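Yersinopine synthase (Yersinia pestis, PDB 6C4M) catalyses the NADPH-dependent reductive condensation of pyruvate with an amino-acid-derived intermediate, the last step in making the metallophore yersinopine. Local coordinates at residues 60-63 with 64-67; 337-340 with 341-344; 346-349 with 350-354. All coordinates share one frame; numbering follows the deposited sequence.

In the fold
Interaction 1 comes first along the chain, in helix 57-68 of the Rossmann-type NADP-binding part, close to the nucleotide-binding residues Ala30 and Pro55. Interactions 2 and 3 follow later, on the other side of the chain's centre; the centre of interaction 1 lies about 50 Å from that of interaction 2 and 52 Å from that of interaction 3. The latter two are neighbours, with centres about 11 Å apart: interaction 2 lies at the start of and along helix 339-344, interaction 3 in the connection after it and the first turn of helix 350-364. Arg340 and Trp341 both reach Glu352, and both contacts touch the second subunit, so this helical pair belongs to the dimer interface.

Interaction 1 (60-63 with 64-67); sequences ERLK and QYLA
Leu62 and Leu66, one turn apart on helix 57-68 of the Rossmann-type nucleotide-binding fold, form the tightly packed side of this contact. Their side chains cross at a slant, CG of Leu62 lying 3.9 Å from CD1 of Leu66. The CG of Leu66 is anti to its own carbonyl carbon (chi1 -68°), which folds the branch back over the preceding turn. Branched, apolar leucine suits this buried face, where both residues pack on Tyr94 of strand 93-95 and Leu62 also touches Ala30, an NADP-binding residue. Tyr65 borders the apolar strip: its CD2 is 4.4 Å from CD1 of Leu62, while its ring stacks on Tyr202 and its hydroxyl bonds to Thr71 O.

The other side is looser and more exposed. Glu60 and Gln64 cross with carboxylate and amide planes 85° apart, and CG of Glu60 comes no nearer than 4.0 Å to NE2 of Gln64. Long polar chains fit such a surface, and extended Lys63 carries its amine to a salt bridge with Asp96. Regular i to i+4 backbone bonds run beneath both sides; in the last of them Ala67 N donates to Lys63 O at 3.2 Å.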
# COMPACT_ATOMS: atom_id res chain seq x y z
N GLU A 60 9.48 40.66 -10.80
CA GLU A 60 9.89 41.68 -11.77
C GLU A 60 9.24 41.45 -13.12
O GLU A 60 8.80 42.41 -13.78
CB GLU A 60 11.42 41.68 -11.89
CG GLU A 60 11.97 42.92 -12.57
CD GLU A 60 11.80 44.18 -11.71
OE1 GLU A 60 11.75 44.04 -10.47
OE2 GLU A 60 11.72 45.29 -12.28
N ARG A 61 9.18 40.20 -13.58
CA ARG A 61 8.58 39.95 -14.89
C ARG A 61 7.09 40.25 -14.88
O ARG A 61 6.54 40.73 -15.88
CB ARG A 61 8.85 38.50 -15.31
CG ARG A 61 8.67 38.25 -16.81
CD ARG A 61 9.45 37.05 -17.31
NE ARG A 61 8.62 35.84 -17.42
CZ ARG A 61 8.65 34.80 -16.59
NH1 ARG A 61 9.45 34.77 -15.53
NH2 ARG A 61 7.84 33.77 -16.82
N LEU A 62 6.41 39.97 -13.76
CA LEU A 62 5.00 40.30 -13.63
C LEU A 62 4.80 41.80 -13.48
O LEU A 62 3.82 42.36 -13.98
CB LEU A 62 4.41 39.56 -12.43
CG LEU A 62 2.96 39.85 -12.02
CD1 LEU A 62 2.01 39.31 -13.08
CD2 LEU A 62 2.65 39.23 -10.64
N LYS A 63 5.73 42.46 -12.77
CA LYS A 63 5.68 43.91 -12.68
C LYS A 63 5.77 44.54 -14.06
O LYS A 63 5.00 45.44 -14.40
CB LYS A 63 6.81 44.41 -11.79
CG LYS A 63 6.82 45.94 -11.59
CD LYS A 63 8.03 46.36 -10.76
CE LYS A 63 7.90 47.79 -10.24
NZ LYS A 63 9.13 48.19 -9.49
N GLN A 64 6.71 44.06 -14.87
CA GLN A 64 6.85 44.57 -16.23
C GLN A 64 5.60 44.28 -17.05
O GLN A 64 5.06 45.16 -17.72
CB GLN A 64 8.08 43.95 -16.90
CG GLN A 64 9.38 44.36 -16.27
CD GLN A 64 10.56 43.61 -16.85
OE1 GLN A 64 10.40 42.68 -17.66
NE2 GLN A 64 11.76 43.99 -16.42
N TYR A 65 5.15 43.02 -17.03
CA TYR A 65 3.97 42.67 -17.81
C TYR A 65 2.78 43.57 -17.47
O TYR A 65 2.09 44.06 -18.36
CB TYR A 65 3.62 41.20 -17.58
CG TYR A 65 2.20 40.90 -18.00
CD1 TYR A 65 1.90 40.53 -19.30
CD2 TYR A 65 1.15 41.00 -17.09
CE1 TYR A 65 0.61 40.26 -19.69
CE2 TYR A 65 -0.14 40.74 -17.47
CZ TYR A 65 -0.41 40.36 -18.77
OH TYR A 65 -1.70 40.10 -19.15
N LEU A 66 2.52 43.78 -16.18
CA LEU A 66 1.30 44.48 -15.79
C LEU A 66 1.36 45.95 -16.15
O LEU A 66 0.33 46.55 -16.46
CB LEU A 66 1.05 44.35 -14.30
CG LEU A 66 0.70 42.95 -13.84
CD1 LEU A 66 0.65 42.97 -12.34
CD2 LEU A 66 -0.65 42.51 -14.43
N ALA A 67 2.55 46.55 -16.10
CA ALA A 67 2.68 47.94 -16.51
C ALA A 67 2.27 48.15 -17.95
O ALA A 67 2.01 49.28 -18.36
CB ALA A 67 4.12 48.41 -16.33

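Interaction 2 (337-340 with 341-344); sequences VSRR and WIDE
Ser338 caps the N-terminus of the short helix 339-344 by a bond to Trp341, in its first turn: the hydroxyl stands between its backbone N and carbonyl carbon (chi1 65°), where Ser338 OG accepts from Trp341 N at 2.9 Å. Serine suits this place because its short side chain can reach forward to an N-H that no earlier helical turn supplies with an acceptor. The same OG lies 3.4 Å from CB of Trp341, beside the root of the indole.

Arg340 slants across that indole, its guanidinium turned 54° from the ring plane. Its NE donates to OE1 of Glu344 at 3.2 Å, a salt bridge that meets the oxygen from above the carboxylate plane, the two flat groups being almost perpendicular. Further out, Arg340 NH2 and Trp341 NE1 both turn to Glu352.

On another side, Arg339 is bent at chi2 and chi3 so that its guanidinium lies over Ile342, whose CD1 is 3.6 Å above the plane, displaced toward the rim of the group. A long salt bridge runs from Arg339 NH2 to Asp343 OD1, 3.6 Å, and a water links NE of Arg339 to OD2 of Asp343; the main acidic partner of Arg339 is Asp327, through NH2. CG1 of Val337 meets CG1 of Ile342 at 3.8 Å, nearly at right angles. This is a serine N-cap on a short helix, with Val337, Trp341 and Ile342 facing the protein and i to i+4 charge pairs outside.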
# COMPACT_ATOMS: atom_id res chain seq x y z
N VAL A 337 -10.67 1.98 4.63
CA VAL A 337 -10.79 2.64 5.93
C VAL A 337 -12.26 2.67 6.33
O VAL A 337 -13.05 3.43 5.77
CB VAL A 337 -10.22 4.07 5.90
CG1 VAL A 337 -10.42 4.74 7.25
CG2 VAL A 337 -8.73 4.02 5.51
N SER A 338 -12.60 1.92 7.38
CA SER A 338 -13.99 1.76 7.74
C SER A 338 -14.55 3.07 8.33
O SER A 338 -13.82 3.95 8.80
CB SER A 338 -14.15 0.63 8.75
OG SER A 338 -13.49 1.00 9.95
N ARG A 339 -15.88 3.19 8.31
CA ARG A 339 -16.50 4.32 9.00
C ARG A 339 -16.26 4.21 10.49
O ARG A 339 -16.12 5.23 11.17
CB ARG A 339 -18.02 4.40 8.73
CG ARG A 339 -18.42 4.72 7.30
CD ARG A 339 -17.71 5.95 6.78
NE ARG A 339 -17.83 7.10 7.69
CZ ARG A 339 -17.39 8.31 7.40
NH1 ARG A 339 -16.85 8.57 6.21
NH2 ARG A 339 -17.50 9.28 8.29
N ARG A 340 -16.20 3.00 11.02
CA ARG A 340 -15.84 2.85 12.42
C ARG A 340 -14.46 3.46 12.70
O ARG A 340 -14.27 4.13 13.72
CB ARG A 340 -15.85 1.38 12.83
CG ARG A 340 -15.70 1.16 14.34
CD ARG A 340 -15.14 -0.23 14.65
NE ARG A 340 -14.08 -0.13 15.66
CZ ARG A 340 -12.83 -0.53 15.52
NH1 ARG A 340 -12.40 -1.12 14.40
NH2 ARG A 340 -11.99 -0.36 16.53
N TRP A 341 -13.48 3.21 11.82
CA TRP A 341 -12.14 3.74 12.07
C TRP A 341 -12.16 5.28 12.07
O TRP A 341 -11.50 5.93 12.89
CB TRP A 341 -11.15 3.19 11.03
CG TRP A 341 -10.38 1.93 11.48
CD1 TRP A 341 -10.44 1.31 12.70
CD2 TRP A 341 -9.46 1.17 10.69
NE1 TRP A 341 -9.59 0.23 12.72
CE2 TRP A 341 -8.98 0.12 11.50
CE3 TRP A 341 -8.97 1.28 9.38
CZ2 TRP A 341 -8.05 -0.81 11.04
CZ3 TRP A 341 -8.05 0.38 8.94
CH2 TRP A 341 -7.59 -0.66 9.76
N ILE A 342 -12.95 5.86 11.18
CA ILE A 342 -13.05 7.31 11.06
C ILE A 342 -13.71 7.90 12.30
O ILE A 342 -13.18 8.83 12.93
CB ILE A 342 -13.80 7.66 9.77
CG1 ILE A 342 -12.87 7.39 8.59
CG2 ILE A 342 -14.31 9.13 9.79
CD1 ILE A 342 -13.59 7.25 7.25
N ASP A 343 -14.88 7.37 12.67
CA ASP A 343 -15.67 7.99 13.74
C ASP A 343 -15.01 7.81 15.09
O ASP A 343 -15.15 8.66 15.97
CB ASP A 343 -17.09 7.38 13.83
CG ASP A 343 -17.91 7.57 12.58
OD1 ASP A 343 -17.63 8.53 11.85
OD2 ASP A 343 -18.83 6.74 12.35
N GLU A 344 -14.33 6.69 15.29
CA GLU A 344 -13.79 6.37 16.60
C GLU A 344 -12.30 6.66 16.70
O GLU A 344 -11.71 6.43 17.76
CB GLU A 344 -14.09 4.90 16.95
CG GLU A 344 -15.59 4.54 16.86
CD GLU A 344 -15.92 3.11 17.32
OE1 GLU A 344 -14.99 2.30 17.57
OE2 GLU A 344 -17.13 2.79 17.43
O HOH W 1 -20.00 7.13 9.82

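Interaction 3 (346-349 with 350-354); sequences PQLP and PLEQQ
Pro350 starts helix 350-364 directly against Pro349, with CB of Pro349 3.6 Å from CD of Pro350. Proline fits the first turn of a helix, where its missing N-H costs no i to i+4 bond. Leu351 adds little, its end leading away to pack on Glu352 of the second subunit.

Glu352 comes next and lies alongside Pro349, the two side chains pointing the same way, with OE1 3.5 Å from CD of the proline. Leu348 crosses the glutamate at about a right angle, its CD2 methyl 3.9 Å from OE1. Because CG of Glu352 is anti to the backbone N (chi1 -167°) and the chain runs on extended, the carboxylate reaches helix 339-344. There OE2 accepts from Trp341 NE1 and forms a salt bridge with Arg340, so two partners grip one oxygen of this buried acid and probably favour its charged form. The backbone N of Glu352 also makes a weak bond to Pro349 O.

Gln353 supplies the stronger partner of that carbonyl: its N donates to Pro349 O at 2.8 Å, nearly straight at 173°. Its side chain runs back beside Leu348, CG of Gln353 3.9 Å from CB of Leu348, and NE2 donates to Phe345 O, tying the helix to the preceding bend. Gln354 then continues the helical pattern, its N bonded to Pro350 O, while its side chain packs on helix 294-313. Proline in the first helical position, here Pro350, is characteristic of a helix start; Pro349 holds the N-cap position, its carbonyl accepting from the first turn, in an alpha-alpha hairpin of helices 339-344 and 350-364 at the dimer interface.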
# COMPACT_ATOMS: atom_id res chain seq x y z
N PRO A 346 -10.17 8.96 17.47
CA PRO A 346 -9.50 9.52 18.65
C PRO A 346 -9.53 8.59 19.83
O PRO A 346 -8.65 8.71 20.70
CB PRO A 346 -10.29 10.82 18.92
CG PRO A 346 -11.09 11.10 17.67
CD PRO A 346 -11.38 9.72 17.10
N GLN A 347 -10.45 7.64 19.89
CA GLN A 347 -10.44 6.66 20.98
C GLN A 347 -9.71 5.37 20.63
O GLN A 347 -9.62 4.49 21.49
CB GLN A 347 -11.86 6.30 21.42
CG GLN A 347 -12.61 7.44 22.10
CD GLN A 347 -12.99 8.53 21.13
OE1 GLN A 347 -12.45 9.63 21.19
NE2 GLN A 347 -13.91 8.22 20.23
N LEU A 348 -9.21 5.21 19.41
CA LEU A 348 -8.54 3.97 19.06
C LEU A 348 -7.19 3.96 19.75
O LEU A 348 -6.60 5.00 19.97
CB LEU A 348 -8.32 3.86 17.55
CG LEU A 348 -9.56 3.90 16.67
CD1 LEU A 348 -9.15 3.86 15.20
CD2 LEU A 348 -10.46 2.75 17.02
N PRO A 349 -6.67 2.77 20.09
CA PRO A 349 -5.32 2.71 20.62
C PRO A 349 -4.33 3.18 19.58
O PRO A 349 -4.57 3.05 18.36
CB PRO A 349 -5.14 1.22 20.94
CG PRO A 349 -6.46 0.63 20.93
CD PRO A 349 -7.27 1.44 19.96
N PRO A 350 -3.17 3.68 20.00
CA PRO A 350 -2.15 4.14 19.06
C PRO A 350 -1.87 3.20 17.92
O PRO A 350 -1.77 3.62 16.76
CB PRO A 350 -0.90 4.27 19.95
CG PRO A 350 -1.42 4.53 21.31
CD PRO A 350 -2.72 3.78 21.41
N LEU A 351 -1.72 1.92 18.22
CA LEU A 351 -1.34 0.99 17.16
C LEU A 351 -2.45 0.89 16.12
O LEU A 351 -2.19 0.79 14.92
CB LEU A 351 -1.01 -0.39 17.74
CG LEU A 351 -0.41 -1.37 16.74
CD1 LEU A 351 0.83 -0.81 16.06
CD2 LEU A 351 -0.07 -2.65 17.45
N GLU A 352 -3.70 0.96 16.57
CA GLU A 352 -4.82 0.89 15.64
C GLU A 352 -4.98 2.19 14.86
O GLU A 352 -5.31 2.17 13.67
CB GLU A 352 -6.12 0.57 16.36
CG GLU A 352 -7.22 0.18 15.38
CD GLU A 352 -8.41 -0.51 16.04
OE1 GLU A 352 -8.48 -0.55 17.29
OE2 GLU A 352 -9.27 -0.98 15.29
N GLN A 353 -4.77 3.33 15.54
CA GLN A 353 -4.66 4.59 14.83
C GLN A 353 -3.64 4.50 13.71
O GLN A 353 -3.90 4.93 12.57
CB GLN A 353 -4.27 5.71 15.81
CG GLN A 353 -5.38 6.21 16.72
CD GLN A 353 -4.98 7.52 17.42
OE1 GLN A 353 -3.81 7.93 17.37
NE2 GLN A 353 -5.93 8.16 18.05
N GLN A 354 -2.47 3.94 14.02
CA GLN A 354 -1.42 3.87 13.02
C GLN A 354 -1.82 2.98 11.87
O GLN A 354 -1.65 3.35 10.70
CB GLN A 354 -0.13 3.40 13.69
CG GLN A 354 0.53 4.52 14.56
CD GLN A 354 1.66 3.98 15.42
OE1 GLN A 354 2.40 3.12 14.98
NE2 GLN A 354 1.76 4.45 16.64